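Long-range contact in DnaJ homolog subfamily C member 3 (Mus musculus, PDB 3IEG), which acts as a co-chaperone in the endoplasmic reticulum stress response, binding misfolded proteins through its first two TPR repeats and inhibiting the eIF2-alpha kinase GCN2: residues A[75-80]-A[91-96]. Residues are numbered along the deposited sequence; the frame is centred on the assembly and turned at random.
Sequences LQRGHL and EDDFKK
Phe94 packs on Gly78 of helix 71-84, and Asp93 beside it on helix 87-98 binds Arg77. The CA atoms of Gly78 and Asp93 are 5.3 Å apart, and glycine suits the place, since a side chain would point toward helix 87-98 and would probably crowd the Phe94 ring. Gly78 CA instead lies over one face of that ring in a CH-pi contact, 4.2 Å from its centroid. A chi1 of -64° sets Phe94 CG anti to the carbonyl carbon, beside the backbone N; CZ and CE1 of the ring lie against the Gly78 backbone, while Leu75 CD1 meets the ring's edge, 4.1 Å from Phe94 CE1. His79 borders the same ring obliquely, its two nitrogens hydrogen-bonded to Gln113 and Glu109.

Asp93 points toward helix 71-84 and takes Arg77 in a side-on, two-nitrogen salt bridge. Arg77 NE donates to Asp93 OD2 at 2.6 Å and Arg77 NH2 to Asp93 OD1 at 2.9 Å, both through syn lone pairs, with the guanidinium and carboxylate planes only 9° apart. Arginine fits because NE and NH2 match the two carboxylate oxygens. An alanine in place of Arg77 would probably leave the buried Asp93 carboxylate without its main charge partner, the long ion pair to Arg74 being weak.

Segments 75-80 and 91-96 run nearly antiparallel, at 155° with axes 8.4 Å apart at closest approach, within the helical hairpin of the third TPR repeat. Arg77 also packs on Leu57, Thr61 and Ile64 of helix 53-66, whereas Leu75 and Phe94 touch helix 104-132, so the hairpin is joined to the helices that precede and follow it.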
loop_
_atom_site.group_PDB
_atom_site.type_symbol
_atom_site.label_atom_id
_atom_site.label_comp_id
_atom_site.label_asym_id
_atom_site.label_seq_id
_atom_site.Cartn_x
_atom_site.Cartn_y
_atom_site.Cartn_z
ATOM N N LEU A 75 8.963 -29.340 14.899
ATOM C CA LEU A 75 8.458 -29.395 13.541
ATOM C C LEU A 75 7.540 -28.202 13.270
ATOM O O LEU A 75 7.668 -27.541 12.238
ATOM C CB LEU A 75 7.749 -30.715 13.263
ATOM C CG LEU A 75 7.107 -30.836 11.871
ATOM C CD1 LEU A 75 8.137 -30.765 10.760
ATOM C CD2 LEU A 75 6.298 -32.114 11.756
ATOM N N GLN A 76 6.642 -27.909 14.214
ATOM C CA GLN A 76 5.704 -26.793 14.068
ATOM C C GLN A 76 6.409 -25.440 13.955
ATOM O O GLN A 76 6.052 -24.617 13.111
ATOM C CB GLN A 76 4.657 -26.779 15.203
ATOM C CG GLN A 76 3.653 -27.950 15.200
ATOM C CD GLN A 76 3.006 -28.190 13.843
ATOM O OE1 GLN A 76 2.673 -27.254 13.122
ATOM N NE2 GLN A 76 2.829 -29.450 13.491
ATOM N N ARG A 77 7.417 -25.213 14.791
ATOM C CA ARG A 77 8.188 -23.968 14.721
ATOM C C ARG A 77 8.894 -23.816 13.380
ATOM O O ARG A 77 8.921 -22.723 12.811
ATOM C CB ARG A 77 9.193 -23.856 15.865
ATOM C CG ARG A 77 9.869 -22.503 15.889
ATOM C CD ARG A 77 10.749 -22.307 17.094
ATOM N NE ARG A 77 11.934 -23.138 17.005
ATOM C CZ ARG A 77 12.877 -23.159 17.925
ATOM N NH1 ARG A 77 12.767 -22.384 18.993
ATOM N NH2 ARG A 77 13.921 -23.951 17.776
ATOM N N GLY A 78 9.454 -24.913 12.883
ATOM C CA GLY A 78 10.043 -24.959 11.552
ATOM C C GLY A 78 9.099 -24.471 10.471
ATOM O O GLY A 78 9.498 -23.713 9.590
ATOM N N HIS A 79 7.846 -24.894 10.528
ATOM C CA HIS A 79 6.842 -24.401 9.587
ATOM C C HIS A 79 6.693 -22.876 9.641
ATOM O O HIS A 79 6.659 -22.219 8.597
ATOM C CB HIS A 79 5.478 -25.068 9.813
ATOM C CG HIS A 79 5.467 -26.540 9.546
ATOM N ND1 HIS A 79 6.094 -27.104 8.455
ATOM C CD2 HIS A 79 4.907 -27.564 10.229
ATOM C CE1 HIS A 79 5.929 -28.413 8.483
ATOM N NE2 HIS A 79 5.207 -28.718 9.546
ATOM N N LEU A 80 6.608 -22.324 10.850
ATOM C CA LEU A 80 6.357 -20.897 11.010
ATOM C C LEU A 80 7.560 -20.108 10.546
ATOM O O LEU A 80 7.396 -19.113 9.857
ATOM C CB LEU A 80 5.966 -20.520 12.460
ATOM C CG LEU A 80 4.732 -21.194 13.085
ATOM C CD1 LEU A 80 4.505 -20.767 14.539
ATOM C CD2 LEU A 80 3.505 -20.926 12.251
ATOM N N GLU A 91 15.667 -24.467 8.393
ATOM C CA GLU A 91 16.463 -25.629 8.052
ATOM C C GLU A 91 17.069 -26.244 9.312
ATOM O O GLU A 91 17.033 -27.465 9.499
ATOM C CB GLU A 91 17.549 -25.242 7.053
ATOM C CG GLU A 91 17.010 -24.925 5.680
ATOM C CD GLU A 91 18.091 -24.611 4.681
ATOM O OE1 GLU A 91 19.021 -23.853 5.035
ATOM O OE2 GLU A 91 18.013 -25.105 3.532
ATOM N N ASP A 92 17.593 -25.393 10.188
ATOM C CA ASP A 92 18.151 -25.850 11.435
ATOM C C ASP A 92 17.120 -26.668 12.222
ATOM O O ASP A 92 17.433 -27.762 12.695
ATOM C CB ASP A 92 18.651 -24.670 12.249
ATOM C CG ASP A 92 19.487 -25.100 13.428
ATOM O OD1 ASP A 92 20.703 -25.311 13.242
ATOM O OD2 ASP A 92 18.936 -25.234 14.541
ATOM N N ASP A 93 15.897 -26.151 12.342
ATOM C CA ASP A 93 14.818 -26.857 13.041
ATOM C C ASP A 93 14.412 -28.165 12.368
ATOM O O ASP A 93 14.343 -29.198 13.033
ATOM C CB ASP A 93 13.599 -25.959 13.261
ATOM C CG ASP A 93 13.584 -25.326 14.634
ATOM O OD1 ASP A 93 14.495 -25.608 15.429
ATOM O OD2 ASP A 93 12.660 -24.549 14.938
ATOM N N PHE A 94 14.164 -28.127 11.063
ATOM C CA PHE A 94 13.833 -29.333 10.324
ATOM C C PHE A 94 14.944 -30.370 10.420
ATOM O O PHE A 94 14.676 -31.545 10.644
ATOM C CB PHE A 94 13.575 -29.023 8.858
ATOM C CG PHE A 94 12.384 -28.144 8.612
ATOM C CD1 PHE A 94 11.116 -28.515 9.061
ATOM C CD2 PHE A 94 12.524 -26.958 7.890
ATOM C CE1 PHE A 94 10.026 -27.704 8.830
ATOM C CE2 PHE A 94 11.425 -26.148 7.636
ATOM C CZ PHE A 94 10.176 -26.521 8.102
ATOM N N LYS A 95 16.191 -29.941 10.248
ATOM C CA LYS A 95 17.320 -30.854 10.356
ATOM C C LYS A 95 17.392 -31.528 11.736
ATOM O O LYS A 95 17.634 -32.730 11.826
ATOM C CB LYS A 95 18.641 -30.141 10.013
ATOM C CG LYS A 95 18.975 -30.121 8.526
ATOM C CD LYS A 95 20.109 -29.144 8.178
ATOM C CE LYS A 95 20.376 -29.157 6.654
ATOM N NZ LYS A 95 20.818 -27.837 6.059
ATOM N N LYS A 96 17.185 -30.763 12.805
ATOM C CA LYS A 96 17.221 -31.330 14.156
ATOM C C LYS A 96 16.052 -32.295 14.443
ATOM O O LYS A 96 16.193 -33.235 15.237
ATOM C CB LYS A 96 17.275 -30.224 15.205
ATOM C CG LYS A 96 18.616 -29.493 15.282
ATOM C CD LYS A 96 18.617 -28.467 16.415
ATOM C CE LYS A 96 19.949 -27.732 16.526
ATOM N NZ LYS A 96 19.871 -26.539 17.439
#